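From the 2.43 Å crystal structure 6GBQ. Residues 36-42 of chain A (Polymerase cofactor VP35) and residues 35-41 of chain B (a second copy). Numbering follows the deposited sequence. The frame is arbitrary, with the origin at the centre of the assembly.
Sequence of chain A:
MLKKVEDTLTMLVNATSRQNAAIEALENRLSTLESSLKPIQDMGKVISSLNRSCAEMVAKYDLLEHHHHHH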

ATOM      1  N   SER A  36      -8.021   1.949  -1.337  1.00 63.58           N
ATOM      2  CA  SER A  36      -7.648   2.367   0.006  1.00 62.65           C
ATOM      3  C   SER A  36      -6.235   2.951   0.107  1.00 62.38           C
ATOM      4  O   SER A  36      -5.962   3.714   1.025  1.00 62.46           O
ATOM      5  CB  SER A  36      -7.784   1.188   0.973  1.00 63.43           C
ATOM      6  OG  SER A  36      -9.142   0.818   1.130  1.00 65.82           O
ATOM      7  N   LEU A  37      -5.338   2.578  -0.809  1.00 62.27           N
ATOM      8  CA  LEU A  37      -3.981   3.130  -0.822  1.00 62.29           C
ATOM      9  C   LEU A  37      -3.881   4.518  -1.468  1.00 64.78           C
ATOM     10  O   LEU A  37      -2.902   5.213  -1.214  1.00 66.74           O
ATOM     11  CB  LEU A  37      -2.970   2.150  -1.456  1.00 62.46           C
ATOM     12  CG  LEU A  37      -2.440   1.050  -0.508  1.00 62.66           C
ATOM     13  CD1 LEU A  37      -1.800  -0.105  -1.260  1.00 63.23           C
ATOM     14  CD2 LEU A  37      -1.445   1.610   0.503  1.00 63.39           C
ATOM     15  N   LYS A  38      -4.870   4.943  -2.260  1.00 66.93           N
ATOM     16  CA  LYS A  38      -4.809   6.267  -2.920  1.00 70.65           C
ATOM     17  C   LYS A  38      -4.435   7.428  -1.995  1.00 67.39           C
ATOM     18  O   LYS A  38      -3.448   8.103  -2.269  1.00 66.02           O
ATOM     19  CB  LYS A  38      -6.089   6.607  -3.711  1.00 75.50           C
ATOM     20  CG  LYS A  38      -6.000   6.208  -5.176  1.00 82.70           C
ATOM     21  CD  LYS A  38      -7.361   5.903  -5.799  1.00 88.24           C
ATOM     22  CE  LYS A  38      -7.229   5.041  -7.048  1.00 91.76           C
ATOM     23  NZ  LYS A  38      -8.497   4.311  -7.347  1.00 96.21           N
ATOM     24  N   PRO A  39      -5.194   7.649  -0.896  1.00 65.52           N
ATOM     25  CA  PRO A  39      -4.868   8.765   0.008  1.00 64.81           C
ATOM     26  C   PRO A  39      -3.447   8.682   0.574  1.00 62.93           C
ATOM     27  O   PRO A  39      -2.796   9.707   0.754  1.00 64.56           O
ATOM     28  CB  PRO A  39      -5.908   8.637   1.134  1.00 65.88           C
ATOM     29  CG  PRO A  39      -6.963   7.726   0.603  1.00 66.51           C
ATOM     30  CD  PRO A  39      -6.267   6.805  -0.343  1.00 64.66           C
ATOM     31  N   ILE A  40      -2.963   7.465   0.805  1.00 61.09           N
ATOM     32  CA  ILE A  40      -1.593   7.243   1.275  1.00 60.12           C
ATOM     33  C   ILE A  40      -0.530   7.530   0.190  1.00 60.82           C
ATOM     34  O   ILE A  40       0.536   8.070   0.490  1.00 60.56           O
ATOM     35  CB  ILE A  40      -1.460   5.824   1.864  1.00 58.00           C
ATOM     36  CG1 ILE A  40      -2.335   5.724   3.115  1.00 57.20           C
ATOM     37  CG2 ILE A  40      -0.007   5.479   2.193  1.00 56.94           C
ATOM     38  CD1 ILE A  40      -2.777   4.321   3.431  1.00 58.30           C
ATOM     39  N   GLN A  41      -0.826   7.176  -1.056  1.00 62.57           N
ATOM     40  CA  GLN A  41       0.047   7.501  -2.189  1.00 65.04           C
ATOM     41  C   GLN A  41       0.176   9.010  -2.418  1.00 68.78           C
ATOM     42  O   GLN A  41       1.178   9.461  -2.980  1.00 70.17           O
ATOM     43  CB  GLN A  41      -0.454   6.828  -3.476  1.00 65.60           C
ATOM     44  CG  GLN A  41      -0.275   5.314  -3.494  1.00 64.68           C
ATOM     45  CD  GLN A  41      -0.983   4.642  -4.662  1.00 64.58           C
ATOM     46  OE1 GLN A  41      -2.190   4.777  -4.826  1.00 64.63           O
ATOM     47  NE2 GLN A  41      -0.236   3.907  -5.463  1.00 64.60           N
ATOM     48  N   ASP A  42      -0.849   9.764  -2.004  1.00 70.22           N
ATOM     49  CA  ASP A  42      -0.902  11.218  -2.163  1.00 73.18           C
ATOM     50  C   ASP A  42      -0.331  12.014  -0.996  1.00 72.11           C
ATOM     51  O   ASP A  42      -0.134  13.213  -1.144  1.00 73.88           O
ATOM     52  CB  ASP A  42      -2.355  11.677  -2.380  1.00 75.22           C
ATOM     53  CG  ASP A  42      -2.951  11.173  -3.684  1.00 77.97           C
ATOM     54  OD1 ASP A  42      -2.219  10.647  -4.560  1.00 78.86           O
ATOM     55  OD2 ASP A  42      -4.180  11.321  -3.829  1.00 80.16           O
TER
ATOM     56  N   SER B  35       6.268   0.657  -5.688  1.00 62.70           N
ATOM     57  CA  SER B  35       7.133   1.713  -6.211  1.00 67.31           C
ATOM     58  C   SER B  35       6.570   3.124  -5.963  1.00 67.37           C
ATOM     59  O   SER B  35       7.339   4.052  -5.732  1.00 70.32           O
ATOM     60  CB  SER B  35       7.462   1.500  -7.693  1.00 70.90           C
ATOM     61  OG  SER B  35       6.346   1.753  -8.513  1.00 72.09           O
ATOM     62  N   SER B  36       5.246   3.275  -5.953  1.00 65.25           N
ATOM     63  CA  SER B  36       4.619   4.571  -5.648  1.00 65.00           C
ATOM     64  C   SER B  36       4.784   4.986  -4.182  1.00 64.32           C
ATOM     65  O   SER B  36       4.789   6.170  -3.873  1.00 66.78           O
ATOM     66  CB  SER B  36       3.136   4.552  -6.016  1.00 64.03           C
ATOM     67  OG  SER B  36       2.407   3.695  -5.152  1.00 61.94           O
ATOM     68  N   LEU B  37       4.905   4.008  -3.285  1.00 65.70           N
ATOM     69  CA  LEU B  37       5.190   4.264  -1.865  1.00 64.62           C
ATOM     70  C   LEU B  37       6.678   4.528  -1.552  1.00 69.38           C
ATOM     71  O   LEU B  37       7.008   4.935  -0.441  1.00 67.79           O
ATOM     72  CB  LEU B  37       4.685   3.099  -1.016  1.00 61.54           C
ATOM     73  CG  LEU B  37       3.182   2.831  -1.111  1.00 61.11           C
ATOM     74  CD1 LEU B  37       2.816   1.638  -0.249  1.00 60.24           C
ATOM     75  CD2 LEU B  37       2.357   4.050  -0.728  1.00 61.33           C
ATOM     76  N   LYS B  38       7.559   4.291  -2.520  1.00 75.75           N
ATOM     77  CA  LYS B  38       9.006   4.493  -2.361  1.00 82.40           C
ATOM     78  C   LYS B  38       9.438   5.930  -1.978  1.00 83.38           C
ATOM     79  O   LYS B  38      10.306   6.077  -1.119  1.00 86.81           O
ATOM     80  CB  LYS B  38       9.738   4.014  -3.638  1.00 87.82           C
ATOM     81  CG  LYS B  38      11.256   3.944  -3.565  1.00 93.54           C
ATOM     82  CD  LYS B  38      11.769   2.939  -2.542  1.00 94.62           C
ATOM     83  CE  LYS B  38      13.291   2.888  -2.541  1.00101.15           C
ATOM     84  NZ  LYS B  38      13.841   2.923  -1.158  1.00103.23           N
ATOM     85  N   PRO B  39       8.855   6.981  -2.606  1.00 83.55           N
ATOM     86  CA  PRO B  39       9.212   8.368  -2.222  1.00 84.84           C
ATOM     87  C   PRO B  39       8.803   8.810  -0.808  1.00 81.11           C
ATOM     88  O   PRO B  39       9.439   9.698  -0.228  1.00 83.79           O
ATOM     89  CB  PRO B  39       8.494   9.232  -3.280  1.00 86.58           C
ATOM     90  CG  PRO B  39       7.471   8.352  -3.894  1.00 85.74           C
ATOM     91  CD  PRO B  39       8.057   6.969  -3.848  1.00 85.49           C
ATOM     92  N   ILE B  40       7.752   8.195  -0.280  1.00 76.67           N
ATOM     93  CA  ILE B  40       7.220   8.491   1.050  1.00 73.81           C
ATOM     94  C   ILE B  40       8.059   7.834   2.160  1.00 74.04           C
ATOM     95  O   ILE B  40       8.094   8.342   3.276  1.00 72.38           O
ATOM     96  CB  ILE B  40       5.723   8.075   1.132  1.00 70.27           C
ATOM     97  CG1 ILE B  40       4.899   8.875   0.106  1.00 71.72           C
ATOM     98  CG2 ILE B  40       5.145   8.312   2.522  1.00 69.47           C
ATOM     99  CD1 ILE B  40       3.603   8.224  -0.324  1.00 71.03           C
ATOM    100  N   GLN B  41       8.769   6.747   1.844  1.00 78.61           N
ATOM    101  CA  GLN B  41       9.452   5.911   2.862  1.00 83.22           C
ATOM    102  C   GLN B  41      10.466   6.638   3.756  1.00 86.48           C
ATOM    103  O   GLN B  41      10.664   6.249   4.912  1.00 87.15           O
ATOM    104  CB  GLN B  41      10.123   4.678   2.211  1.00 86.87           C
ATOM    105  CG  GLN B  41       9.132   3.590   1.774  1.00 86.02           C
ATOM    106  CD  GLN B  41       9.760   2.217   1.567  1.00 91.01           C
ATOM    107  OE1 GLN B  41       9.549   1.577   0.533  1.00 95.02           O
ATOM    108  NE2 GLN B  41      10.515   1.749   2.555  1.00 94.32           N
TER

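The two copies of VP35 meet here through the same segment of sequence, in a shifted register: the CA atoms nearest each other belong to A:Gln41 and B:Leu37, 6.1 Å apart, although like residues also touch. The chain A stretch is helical throughout, with a kink at its proline. A:Pro39 has no amide hydrogen to give to the preceding turn, and N of A:Ile40 also lacks its bond; regular hydrogen bonding resumes at A:Gln41, whose N lies 2.9 Å from O of A:Leu37. Chain B enters as helix, and from B:Lys38 onward it keeps helical torsions without the regular bonds. Its turns are held loosely, for example by a weak bond of 3.4 Å from B:Gln41 N to B:Leu37 O.

The one hydrogen bond between the stretches joins A:Gln41 NE2 to B:Ser36 OG, at 2.7 Å and with an angle of 175° at the hydrogen. Its near-linear geometry depends on both side chains. The CA-to-CB bond of A:Gln41 points sideways, but chi1 in m (-70°) and chi2 in t (170°) extend the chain so that its amide comes nearer to chain B. B:Ser36 starts with CB directed toward chain A, and its p rotamer (69°) places OG where the amide nitrogen reaches it. The same hydroxyl is also hydrogen-bonded to a residue flanking the stretches.

The aliphatic part of A:Gln41 serves a second purpose, since its CG lies 4.0 Å from CD2 of B:Leu37. B:Leu37 also leaves its backbone sideways, and its m,t conformation (-60°, 179°) brings the branched end closer to chain A. There the two methyl groups find different neighbours: B:Leu37 CD2 is also 4.0 Å from A:Ile40 CG2, while B:Leu37 CD1 approaches A:Leu37 CD2 at 4.3 Å. The CA-to-CB bond of A:Leu37, likewise m,t, points toward chain B. These leucine and isoleucine contacts are apolar, and all three residues are buried in the assembly.

The two copies of Ile40 have nearly identical rotamers, m,t in each, yet face the contact differently. In A:Ile40 the CA-to-CB bond runs sideways and the end of the side chain leads away, leaving CG2 to touch B:Leu37. B:Ile40 points toward chain A, and its CD1 lies against backbone carbonyls, 3.2 Å from A:Ile40 O and 3.8 Å from A:Gln41 O. The shorter approach is a tight van der Waals contact of a methyl group with a carbonyl oxygen. Thus identical side chains in similar conformations play unequal parts.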